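Local structure of esterase A (Caulobacter crescentus, 5GKV) at residues A91-D95 and S290-P294; H128-G134 and L160-G164; W147-C151 and G175-E180; R188-T192 and V259-S263; D205-L210 and N265-T269. The protein probably acts as a serine esterase, a penicillin-binding protein homologue of the beta-lactamase family. All coordinates share one frame. Residue numbers count along the deposited sequence, not the author numbering.

Contact 1 (A91-D95 and S290-P294); sequences ARLVD and SLITP
Ile292 reaches from a loop over the last turn of a helix, its CD1 lying 3.8 Å from Ala91 CB, in the helical part of this beta-lactamase/penicillin-binding protein fold. Residues 91-95 close helix 82-95, with Asp95 N bonded to Ala91 O at 2.9 Å. Residues 290-294 run from the end of strand 289-290 to helix 294-301, and the CA atoms of Arg92 and Ile292 are 5.8 Å apart. Ile292 is extended (-170/154) with both chi angles t. Arg92 (chi1 m, chi2 t, chi3 p) sends NE to Leu291 O, 2.9 Å away and near the guanidinium plane, and its NH2 reaches Ser290 O through a water (2.8 and 2.9 Å). Asp95 (chi1 t) meets Thr293 with both oxygens: Thr293 N donates to Asp95 OD2 at 2.9 Å, 165°. Thr293, the N-cap of helix 294-301, turns OG1 (chi1 p) so that it accepts from Gly296 N and donates its own proton to Asp95 OD1 at 2.7 Å.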
# COMPACT_ATOMS: atom_id res chain seq x y z
N ALA A 91 9.70 7.16 5.81
CA ALA A 91 9.44 8.44 6.47
C ALA A 91 10.03 8.48 7.88
O ALA A 91 10.52 9.53 8.33
CB ALA A 91 7.93 8.69 6.55
N ARG A 92 9.99 7.34 8.58
CA ARG A 92 10.60 7.26 9.91
C ARG A 92 12.12 7.44 9.85
O ARG A 92 12.69 8.17 10.67
CB ARG A 92 10.23 5.93 10.57
CG ARG A 92 8.78 5.89 11.08
CD ARG A 92 8.45 4.55 11.75
NE ARG A 92 8.92 4.44 13.14
CZ ARG A 92 9.72 3.48 13.60
NH1 ARG A 92 10.18 2.54 12.79
NH2 ARG A 92 10.08 3.47 14.87
N LEU A 93 12.80 6.76 8.92
CA LEU A 93 14.25 6.95 8.78
C LEU A 93 14.60 8.40 8.53
O LEU A 93 15.59 8.91 9.08
CB LEU A 93 14.82 6.11 7.64
CG LEU A 93 14.85 4.61 7.77
CD1 LEU A 93 15.52 4.02 6.52
CD2 LEU A 93 15.62 4.23 9.03
N VAL A 94 13.85 9.07 7.66
CA VAL A 94 14.13 10.48 7.38
C VAL A 94 13.89 11.32 8.63
O VAL A 94 14.73 12.14 9.03
CB VAL A 94 13.29 10.97 6.19
CG1 VAL A 94 13.46 12.46 5.99
CG2 VAL A 94 13.72 10.24 4.92
N ASP A 95 12.75 11.10 9.28
CA ASP A 95 12.41 11.85 10.49
C ASP A 95 13.47 11.68 11.57
O ASP A 95 13.74 12.61 12.33
CB ASP A 95 11.05 11.41 11.03
CG ASP A 95 10.56 12.26 12.20
OD1 ASP A 95 10.63 13.51 12.13
OD2 ASP A 95 10.09 11.67 13.20
N SER A 290 5.19 7.17 20.26
CA SER A 290 5.50 8.01 19.11
C SER A 290 6.20 7.19 18.02
O SER A 290 7.30 6.66 18.24
CB SER A 290 6.39 9.19 19.52
OG SER A 290 6.63 10.05 18.41
N LEU A 291 5.56 7.07 16.86
CA LEU A 291 6.17 6.42 15.70
C LEU A 291 6.95 7.39 14.83
O LEU A 291 7.89 6.97 14.13
CB LEU A 291 5.10 5.74 14.84
CG LEU A 291 4.32 4.65 15.55
CD1 LEU A 291 3.30 4.03 14.62
CD2 LEU A 291 5.30 3.61 16.06
N ILE A 292 6.58 8.67 14.84
CA ILE A 292 7.13 9.68 13.94
C ILE A 292 6.65 11.03 14.45
O ILE A 292 5.61 11.11 15.11
CB ILE A 292 6.68 9.41 12.49
CG1 ILE A 292 7.35 10.37 11.50
CG2 ILE A 292 5.14 9.50 12.37
CD1 ILE A 292 7.20 9.96 10.04
N THR A 293 7.40 12.10 14.17
CA THR A 293 6.96 13.44 14.58
C THR A 293 5.98 14.03 13.58
O THR A 293 5.92 13.61 12.42
CB THR A 293 8.16 14.38 14.72
OG1 THR A 293 8.61 14.81 13.42
CG2 THR A 293 9.30 13.70 15.47
N PRO A 294 5.18 15.01 14.00
CA PRO A 294 4.33 15.74 13.03
C PRO A 294 5.11 16.31 11.86
O PRO A 294 4.65 16.25 10.71
CB PRO A 294 3.70 16.84 13.89
CG PRO A 294 3.65 16.24 15.29
CD PRO A 294 4.87 15.36 15.41
O HOH W 1 9.31 5.02 17.03

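Contact 2 (H128-G134 and L160-G164); sequences HQAGLSG and LFPIG
Two irregular loops meet, one leaving helix 122-126 and the other joining helix 147-156 to helix 173-186, in the helical region of the beta-lactamase fold. His128, at positive phi (66/33), is the C-prime residue of the Schellman motif that ends helix 122-126. CA atoms approach at Gln129-Ile163 (5.3 Å) and Gly131-Leu160 (4.6 Å). Phe161, extended (-165/163) with chi1 p and chi2 87°, lays its ring against the 128-134 loop so that Gly131 CA sits over one face, 3.6 Å from the centroid, a CH-pi contact. His128 O (3.7 Å from CE1) and Ser133 OG (3.3 Å from CE2) lie at the ring edge; that hydroxyl is bonded to Gly168 O. Gly131, at 75/19, has no room for a CB, which would fall 2.9 Å from Leu160 N. Gln129 (m, t, chi3 65°) places OE1 3.1 Å from Gly164 N in a weak bond while NE2 goes to Ser127 OG. Ile163, m at both chi angles, brings CD1 3.4 Å from Gln129 O, and Leu160 (m, t) carries CD1 3.7 Å from Gly134 O. The shortest direct hydrogen bond runs from Leu160 N to Gly131 O, 2.8 Å and 162°; a water joins Gln129 O (2.8 Å) to Phe161 O (2.6 Å). Backbone carbonyls, the Gln129 amide (weakly), the Phe161 ring and the water thus imply a polar, mostly uncharged junction using main-chain groups.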
# COMPACT_ATOMS: atom_id res chain seq x y z
N HIS A 128 7.73 7.70 -7.90
CA HIS A 128 7.59 7.04 -9.19
C HIS A 128 8.14 7.90 -10.32
O HIS A 128 7.65 7.85 -11.45
CB HIS A 128 6.12 6.62 -9.43
CG HIS A 128 5.58 5.80 -8.29
ND1 HIS A 128 5.83 4.45 -8.16
CD2 HIS A 128 4.89 6.16 -7.18
CE1 HIS A 128 5.29 4.00 -7.04
NE2 HIS A 128 4.71 5.01 -6.43
N GLN A 129 9.18 8.68 -10.03
CA GLN A 129 9.79 9.55 -11.03
C GLN A 129 11.04 8.95 -11.67
O GLN A 129 11.48 9.47 -12.71
CB GLN A 129 10.16 10.89 -10.41
CG GLN A 129 8.97 11.68 -9.94
CD GLN A 129 9.39 13.06 -9.50
OE1 GLN A 129 9.85 13.85 -10.32
NE2 GLN A 129 9.27 13.34 -8.21
N ALA A 130 11.62 7.90 -11.09
CA ALA A 130 12.95 7.44 -11.48
C ALA A 130 12.96 6.56 -12.73
O ALA A 130 14.02 6.06 -13.09
CB ALA A 130 13.61 6.68 -10.33
N GLY A 131 11.81 6.35 -13.38
CA GLY A 131 11.83 5.70 -14.68
C GLY A 131 12.06 4.21 -14.67
O GLY A 131 12.41 3.65 -15.71
N LEU A 132 11.86 3.54 -13.54
CA LEU A 132 12.13 2.11 -13.42
C LEU A 132 10.83 1.32 -13.21
O LEU A 132 10.79 0.35 -12.45
CB LEU A 132 13.11 1.86 -12.27
CG LEU A 132 14.36 2.75 -12.29
CD1 LEU A 132 15.26 2.47 -11.06
CD2 LEU A 132 15.17 2.58 -13.59
N SER A 133 9.77 1.73 -13.92
CA SER A 133 8.42 1.22 -13.67
C SER A 133 8.33 -0.30 -13.82
O SER A 133 7.56 -0.96 -13.11
CB SER A 133 7.43 1.91 -14.61
OG SER A 133 7.55 3.32 -14.50
N GLY A 134 9.12 -0.86 -14.72
CA GLY A 134 9.26 -2.30 -14.88
C GLY A 134 10.50 -2.55 -15.71
O GLY A 134 11.14 -1.61 -16.19
N LEU A 160 13.29 4.83 -18.04
CA LEU A 160 12.38 4.82 -19.18
C LEU A 160 11.80 6.19 -19.50
O LEU A 160 11.12 6.31 -20.53
CB LEU A 160 11.24 3.83 -18.92
CG LEU A 160 11.62 2.35 -18.82
CD1 LEU A 160 10.55 1.59 -18.03
CD2 LEU A 160 11.76 1.77 -20.22
N PHE A 161 12.00 7.19 -18.65
CA PHE A 161 11.45 8.52 -18.85
C PHE A 161 12.17 9.49 -17.90
O PHE A 161 12.84 9.05 -16.95
CB PHE A 161 9.92 8.55 -18.64
CG PHE A 161 9.45 7.93 -17.34
CD1 PHE A 161 9.39 8.68 -16.17
CD2 PHE A 161 9.04 6.60 -17.31
CE1 PHE A 161 8.93 8.10 -14.96
CE2 PHE A 161 8.58 6.00 -16.12
CZ PHE A 161 8.52 6.76 -14.95
N PRO A 162 12.07 10.79 -18.14
CA PRO A 162 12.89 11.74 -17.39
C PRO A 162 12.32 12.02 -16.01
O PRO A 162 11.11 11.93 -15.78
CB PRO A 162 12.85 13.02 -18.25
CG PRO A 162 12.33 12.61 -19.56
CD PRO A 162 11.44 11.44 -19.32
N ILE A 163 13.24 12.35 -15.09
CA ILE A 163 12.84 12.90 -13.80
C ILE A 163 12.02 14.17 -14.02
O ILE A 163 12.33 14.98 -14.90
CB ILE A 163 14.08 13.21 -12.94
CG1 ILE A 163 14.86 11.94 -12.57
CG2 ILE A 163 13.66 13.98 -11.70
CD1 ILE A 163 14.21 11.12 -11.44
N GLY A 164 10.98 14.34 -13.21
CA GLY A 164 10.19 15.57 -13.22
C GLY A 164 9.40 15.79 -14.50
O GLY A 164 9.11 16.94 -14.86
O HOH W 2 13.70 9.07 -14.45

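Contact 3 (W147-C151 and G175-E180); sequences WDATC and GYLAGE
Helices 147-156 and 173-186 cross steeply in the helical region of the beta-lactamase/penicillin-binding protein fold: the axes of segments 147-151 and 175-180 approach to 10.2 Å at a signed angle of -106°, and the closest CA pair is Cys151-Tyr176, 6.2 Å. Trp147, at the start of its helix, takes chi1 t and chi2 -91°, which lays the indole across the partner helix. Its NE1 donates to Glu180 OE1 at 2.9 Å, nearly linear at 172°, and CZ2 rests 3.7 Å from Gly179 C. A CB on Gly179 would clash, 2.5 Å from Trp147 CH2. Tyr176 CD2 lies over the indole face, 3.5 Å from CE3, the two six-membered rings inclined at 34°. Asp148 joins through a water, 3.1 Å from OD1 and 2.7 Å, weakly, from Glu180 OE2. Thr150, chi1 m, points CG2 at the Tyr176 ring (chi1 m, chi2 84°), 3.5 Å from its centroid, a CH-pi contact. Cys151, also m, brings SG 3.7 Å from Glu180 CB. Glu180 OE2 also forms salt bridges with Arg183 and Arg184; the buried interface accommodates this charge because the carboxylate has polar partners, while Tyr176, Thr150 and Cys151 supply the nonpolar part.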
# COMPACT_ATOMS: atom_id res chain seq x y z
N TRP A 147 16.07 -11.26 -4.02
CA TRP A 147 16.18 -9.85 -3.67
C TRP A 147 17.40 -9.20 -4.32
O TRP A 147 17.30 -8.15 -4.96
CB TRP A 147 16.24 -9.67 -2.15
CG TRP A 147 16.22 -8.23 -1.76
CD1 TRP A 147 17.30 -7.42 -1.56
CD2 TRP A 147 15.06 -7.43 -1.55
NE1 TRP A 147 16.87 -6.15 -1.22
CE2 TRP A 147 15.50 -6.13 -1.22
CE3 TRP A 147 13.68 -7.68 -1.62
CZ2 TRP A 147 14.61 -5.09 -0.96
CZ3 TRP A 147 12.80 -6.65 -1.35
CH2 TRP A 147 13.27 -5.36 -1.02
N ASP A 148 18.57 -9.83 -4.16
CA ASP A 148 19.80 -9.22 -4.65
C ASP A 148 19.82 -9.12 -6.17
O ASP A 148 20.30 -8.12 -6.73
CB ASP A 148 21.02 -10.00 -4.15
CG ASP A 148 21.37 -9.67 -2.69
OD1 ASP A 148 20.80 -8.72 -2.13
OD2 ASP A 148 22.24 -10.37 -2.11
N ALA A 149 19.31 -10.14 -6.87
CA ALA A 149 19.31 -10.06 -8.33
C ALA A 149 18.35 -8.98 -8.83
O ALA A 149 18.66 -8.27 -9.79
CB ALA A 149 18.97 -11.41 -8.94
N THR A 150 17.20 -8.81 -8.17
CA THR A 150 16.27 -7.76 -8.58
C THR A 150 16.89 -6.38 -8.38
O THR A 150 16.89 -5.54 -9.29
CB THR A 150 14.95 -7.89 -7.82
OG1 THR A 150 14.35 -9.16 -8.09
CG2 THR A 150 13.96 -6.79 -8.25
N CYS A 151 17.46 -6.13 -7.19
CA CYS A 151 18.07 -4.83 -6.93
C CYS A 151 19.24 -4.56 -7.87
O CYS A 151 19.46 -3.43 -8.31
CB CYS A 151 18.54 -4.73 -5.47
SG CYS A 151 17.20 -4.77 -4.24
N GLY A 175 8.94 -1.66 -4.45
CA GLY A 175 9.21 -2.32 -3.18
C GLY A 175 10.67 -2.64 -3.00
O GLY A 175 11.18 -2.64 -1.88
N TYR A 176 11.36 -2.91 -4.11
CA TYR A 176 12.79 -3.18 -4.06
C TYR A 176 13.58 -1.88 -3.94
O TYR A 176 14.59 -1.83 -3.22
CB TYR A 176 13.22 -3.98 -5.29
CG TYR A 176 12.51 -5.32 -5.37
CD1 TYR A 176 11.23 -5.42 -5.94
CD2 TYR A 176 13.11 -6.48 -4.87
CE1 TYR A 176 10.58 -6.64 -6.01
CE2 TYR A 176 12.46 -7.71 -4.95
CZ TYR A 176 11.20 -7.78 -5.52
OH TYR A 176 10.53 -8.99 -5.60
N LEU A 177 13.12 -0.81 -4.60
CA LEU A 177 13.76 0.49 -4.43
C LEU A 177 13.67 0.96 -2.98
O LEU A 177 14.68 1.26 -2.34
CB LEU A 177 13.14 1.53 -5.36
CG LEU A 177 13.29 1.30 -6.87
CD1 LEU A 177 12.68 2.47 -7.65
CD2 LEU A 177 14.75 1.08 -7.23
N ALA A 178 12.44 1.04 -2.45
CA ALA A 178 12.23 1.43 -1.06
C ALA A 178 12.91 0.46 -0.10
O ALA A 178 13.54 0.88 0.87
CB ALA A 178 10.73 1.52 -0.75
N GLY A 179 12.77 -0.84 -0.36
CA GLY A 179 13.28 -1.83 0.58
C GLY A 179 14.79 -1.81 0.68
O GLY A 179 15.35 -1.99 1.76
N GLU A 180 15.47 -1.57 -0.45
CA GLU A 180 16.92 -1.65 -0.44
C GLU A 180 17.53 -0.39 0.15
O GLU A 180 18.53 -0.46 0.87
CB GLU A 180 17.44 -1.92 -1.86
CG GLU A 180 18.95 -2.05 -2.00
CD GLU A 180 19.53 -3.26 -1.29
OE1 GLU A 180 18.77 -4.05 -0.69
OE2 GLU A 180 20.78 -3.41 -1.33
O HOH W 3 21.15 -5.73 -2.73

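Contact 4 (R188-T192 and V259-S263)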
# COMPACT_ATOMS: atom_id res chain seq x y z
N ARG A 188 18.27 -3.61 8.89
CA ARG A 188 17.29 -4.69 8.85
C ARG A 188 16.43 -4.58 7.59
O ARG A 188 16.34 -3.52 6.97
CB ARG A 188 16.38 -4.64 10.09
CG ARG A 188 17.08 -4.70 11.45
CD ARG A 188 16.15 -4.25 12.58
NE ARG A 188 15.79 -2.84 12.46
CZ ARG A 188 14.89 -2.24 13.24
NH1 ARG A 188 14.27 -2.93 14.18
NH2 ARG A 188 14.62 -0.95 13.07
N THR A 189 15.78 -5.68 7.23
CA THR A 189 14.78 -5.58 6.18
C THR A 189 13.59 -4.76 6.67
O THR A 189 13.38 -4.59 7.87
CB THR A 189 14.28 -6.96 5.75
OG1 THR A 189 13.55 -7.57 6.83
CG2 THR A 189 15.43 -7.87 5.31
N MET A 190 12.78 -4.27 5.72
CA MET A 190 11.57 -3.55 6.12
C MET A 190 10.67 -4.42 6.98
O MET A 190 10.13 -3.96 8.00
CB MET A 190 10.80 -3.05 4.90
CG MET A 190 11.31 -1.75 4.35
SD MET A 190 10.19 -1.14 3.08
CE MET A 190 10.82 0.52 2.92
N GLY A 191 10.47 -5.68 6.59
CA GLY A 191 9.53 -6.52 7.32
C GLY A 191 10.00 -6.79 8.73
O GLY A 191 9.20 -6.84 9.66
N THR A 192 11.31 -6.93 8.91
CA THR A 192 11.86 -7.19 10.25
C THR A 192 11.73 -5.96 11.13
O THR A 192 11.29 -6.05 12.28
CB THR A 192 13.32 -7.62 10.16
OG1 THR A 192 13.41 -8.85 9.44
CG2 THR A 192 13.89 -7.81 11.58
N VAL A 259 8.47 -14.47 1.59
CA VAL A 259 9.49 -13.47 1.26
C VAL A 259 8.94 -12.08 1.54
O VAL A 259 7.78 -11.92 1.95
CB VAL A 259 9.95 -13.59 -0.20
CG1 VAL A 259 10.66 -14.93 -0.43
CG2 VAL A 259 8.77 -13.42 -1.18
N GLU A 260 9.76 -11.05 1.34
CA GLU A 260 9.34 -9.67 1.53
C GLU A 260 9.25 -9.00 0.17
O GLU A 260 10.25 -8.91 -0.54
CB GLU A 260 10.33 -8.91 2.41
CG GLU A 260 10.49 -9.49 3.80
CD GLU A 260 11.25 -8.53 4.70
OE1 GLU A 260 11.41 -7.35 4.30
OE2 GLU A 260 11.68 -8.98 5.79
N ILE A 261 8.05 -8.56 -0.19
CA ILE A 261 7.86 -7.74 -1.38
C ILE A 261 7.12 -6.49 -0.92
O ILE A 261 5.88 -6.45 -0.95
CB ILE A 261 7.11 -8.52 -2.48
CG1 ILE A 261 7.85 -9.83 -2.79
CG2 ILE A 261 6.98 -7.65 -3.75
CD1 ILE A 261 7.18 -10.73 -3.82
N PRO A 262 7.83 -5.46 -0.44
CA PRO A 262 7.14 -4.31 0.18
C PRO A 262 6.28 -3.50 -0.79
O PRO A 262 5.61 -2.54 -0.35
CB PRO A 262 8.31 -3.47 0.73
CG PRO A 262 9.43 -4.47 0.93
CD PRO A 262 9.29 -5.40 -0.26
N SER A 263 6.26 -3.82 -2.08
CA SER A 263 5.30 -3.21 -2.98
C SER A 263 4.00 -3.99 -3.10
O SER A 263 3.05 -3.46 -3.70
CB SER A 263 5.92 -3.06 -4.38
OG SER A 263 6.56 -4.27 -4.78
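Helix N-terminal capping from a distant loop defines this contact: Glu260, with 75 Å² buried, reaches across to the first turn of helix 190-202 in the helical part of the beta-lactamase fold. Its OE1 accepts from Gly191 N at 3.0 Å and 158°, taking up one of the amides that a helix leaves unpaired at its start, and a negative group suits the positive end of the helix dipole. OE2 accepts from Thr189 OG1 at 2.6 Å. Thr189 is itself the N-cap: its OG1 accepts from Thr192 N at 3.1 Å while donating to Glu260, and the glutamate adds a second acceptor at the helix start. The CA atoms of Gly191 and Glu260 are 6.6 Å apart, and a CB on Gly191 would come 2.7 Å from Glu260 OE2. Met190 (36 Å²) and Pro262 (34 Å²) supply the apolar half. Both point their CB toward the other segment, and Met190 continues inward among Ala178, Phe182, Ala86, Leu89 and Ile90, joining helices 173-186 and 82-95. Just beyond Pro262, Ser263 O accepts from Lys83 NZ, the lysine of what appears to be the SxxK motif of this family. The apolar half closes with Met190 SD 3.8 Å from Pro262 CB.

Contact 5 (D205-L210 and N265-T269)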
# COMPACT_ATOMS: atom_id res chain seq x y z
N ASP A 205 -1.83 -6.70 13.76
CA ASP A 205 -1.85 -7.91 12.94
C ASP A 205 -1.55 -7.53 11.49
O ASP A 205 -2.42 -7.52 10.61
CB ASP A 205 -3.20 -8.63 13.09
CG ASP A 205 -3.10 -10.10 12.75
OD1 ASP A 205 -1.97 -10.60 12.49
OD2 ASP A 205 -4.14 -10.77 12.79
N LEU A 206 -0.28 -7.22 11.26
CA LEU A 206 0.21 -6.69 9.99
C LEU A 206 1.63 -7.20 9.79
O LEU A 206 2.44 -7.16 10.72
CB LEU A 206 0.16 -5.15 9.98
CG LEU A 206 1.07 -4.46 8.95
CD1 LEU A 206 0.56 -4.68 7.51
CD2 LEU A 206 1.26 -2.97 9.27
N TRP A 207 1.91 -7.67 8.57
CA TRP A 207 3.12 -8.44 8.30
C TRP A 207 3.64 -8.11 6.91
O TRP A 207 2.87 -8.02 5.95
CB TRP A 207 2.84 -9.95 8.34
CG TRP A 207 2.11 -10.43 9.54
CD1 TRP A 207 0.79 -10.22 9.85
CD2 TRP A 207 2.64 -11.24 10.60
NE1 TRP A 207 0.48 -10.82 11.04
CE2 TRP A 207 1.59 -11.46 11.52
CE3 TRP A 207 3.90 -11.80 10.86
CZ2 TRP A 207 1.76 -12.22 12.68
CZ3 TRP A 207 4.07 -12.55 12.01
CH2 TRP A 207 3.00 -12.75 12.90
N ILE A 208 4.96 -7.99 6.78
CA ILE A 208 5.62 -8.06 5.48
C ILE A 208 6.63 -9.19 5.60
O ILE A 208 7.61 -9.08 6.35
CB ILE A 208 6.29 -6.74 5.07
CG1 ILE A 208 5.23 -5.63 4.94
CG2 ILE A 208 7.04 -6.92 3.76
CD1 ILE A 208 5.83 -4.24 4.59
N GLY A 209 6.38 -10.29 4.88
CA GLY A 209 7.05 -11.55 5.16
C GLY A 209 6.29 -12.33 6.22
O GLY A 209 6.42 -12.06 7.42
N LEU A 210 5.47 -13.29 5.79
CA LEU A 210 4.54 -13.96 6.67
C LEU A 210 5.03 -15.36 6.99
O LEU A 210 5.13 -16.19 6.07
CB LEU A 210 3.16 -14.02 6.01
CG LEU A 210 2.00 -14.49 6.87
CD1 LEU A 210 1.71 -13.50 8.00
CD2 LEU A 210 0.77 -14.70 5.97
N ASN A 265 3.25 -7.68 -1.08
CA ASN A 265 2.91 -8.92 -0.39
C ASN A 265 2.74 -8.75 1.11
O ASN A 265 2.86 -9.73 1.86
CB ASN A 265 3.93 -10.03 -0.70
CG ASN A 265 5.17 -9.95 0.18
OD1 ASN A 265 5.60 -8.87 0.58
ND2 ASN A 265 5.75 -11.11 0.47
N GLY A 266 2.44 -7.55 1.58
CA GLY A 266 1.98 -7.42 2.95
C GLY A 266 0.69 -8.19 3.18
O GLY A 266 -0.12 -8.39 2.26
N HIS A 267 0.50 -8.62 4.42
CA HIS A 267 -0.73 -9.27 4.88
C HIS A 267 -1.20 -8.61 6.16
O HIS A 267 -0.40 -8.40 7.08
CB HIS A 267 -0.50 -10.77 5.13
CG HIS A 267 -0.34 -11.57 3.87
ND1 HIS A 267 0.83 -11.58 3.14
CD2 HIS A 267 -1.21 -12.38 3.21
CE1 HIS A 267 0.67 -12.35 2.08
NE2 HIS A 267 -0.55 -12.85 2.10
N ALA A 268 -2.50 -8.32 6.25
CA ALA A 268 -2.99 -7.60 7.42
C ALA A 268 -4.49 -7.79 7.56
O ALA A 268 -5.17 -8.27 6.65
CB ALA A 268 -2.67 -6.11 7.34
N THR A 269 -5.01 -7.34 8.70
CA THR A 269 -6.44 -7.11 8.88
C THR A 269 -6.73 -5.62 8.70
O THR A 269 -5.84 -4.77 8.79
CB THR A 269 -6.92 -7.53 10.27
OG1 THR A 269 -6.33 -6.66 11.24
CG2 THR A 269 -6.56 -8.99 10.56
O HOH W 4 3.98 -11.13 3.48
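Strands 206-208 and 266-268 form an antiparallel ladder, one edge of a small three-stranded sheet in which 266-268 is the central strand and 76-77 lies beyond it. Their short axes are 4.7 Å apart with N-to-C directions at 167°. Backbone hydrogen bonds set the register: Trp207 and His267 are the hydrogen-bonded pair, Trp207 N to His267 O 2.8 Å and His267 N to Trp207 O 2.9 Å, and Thr269 N gives a longer bond to Asp205 O, 3.2 Å. CA-H...O contacts fill the gaps between them, as Ala268 CA to Asp205 O and Gly266 CA to Trp207 O, both 3.2 Å. Apolar packing occupies the face bearing Leu206, Ile208 and Ala268: Leu206 CD1 meets Ala268 CB at 3.5 Å, and this face rests on helices 270-281, 190-202 and 82-95. The other face carries Trp207 and His267, where Leu210 CD2 sits over the imidazole, 4.1 Å from its centroid, a CH-pi contact. Side-chain polar bonds and water finish the edges. Asp205, salt-bridged to Arg217 through OD2, receives Trp207 NE1 at OD1, 2.9 Å. Gly209 N donates to a water at 2.9 Å, which donates to Asn265 O, 2.4 Å away.

Contacts 3 and 5 are buried, whereas contacts 1, 2 and 4 are only partly so, contact 2 having the most exposed residues. Contacts 3, 4 and 5 form a continuous block: Trp147 CZ3 lies 3.5 Å from Glu260 O, and Val259 O and Asn265 ND2, 2.6 Å apart, link contact 4 to contact 5. Helix 173-186 serves contact 3 and packs against Met190 of contact 4. Contact 2 touches contact 3 through Leu132 and Leu177; contact 1 stands apart, its nearest atoms about 6 Å from contact 4. Chemistry follows place: regular backbone pairing in contact 5, rings and an indole bond in contact 3, carboxylates meeting threonines at helix starts in contacts 1 and 4, and loop carbonyls in contact 2.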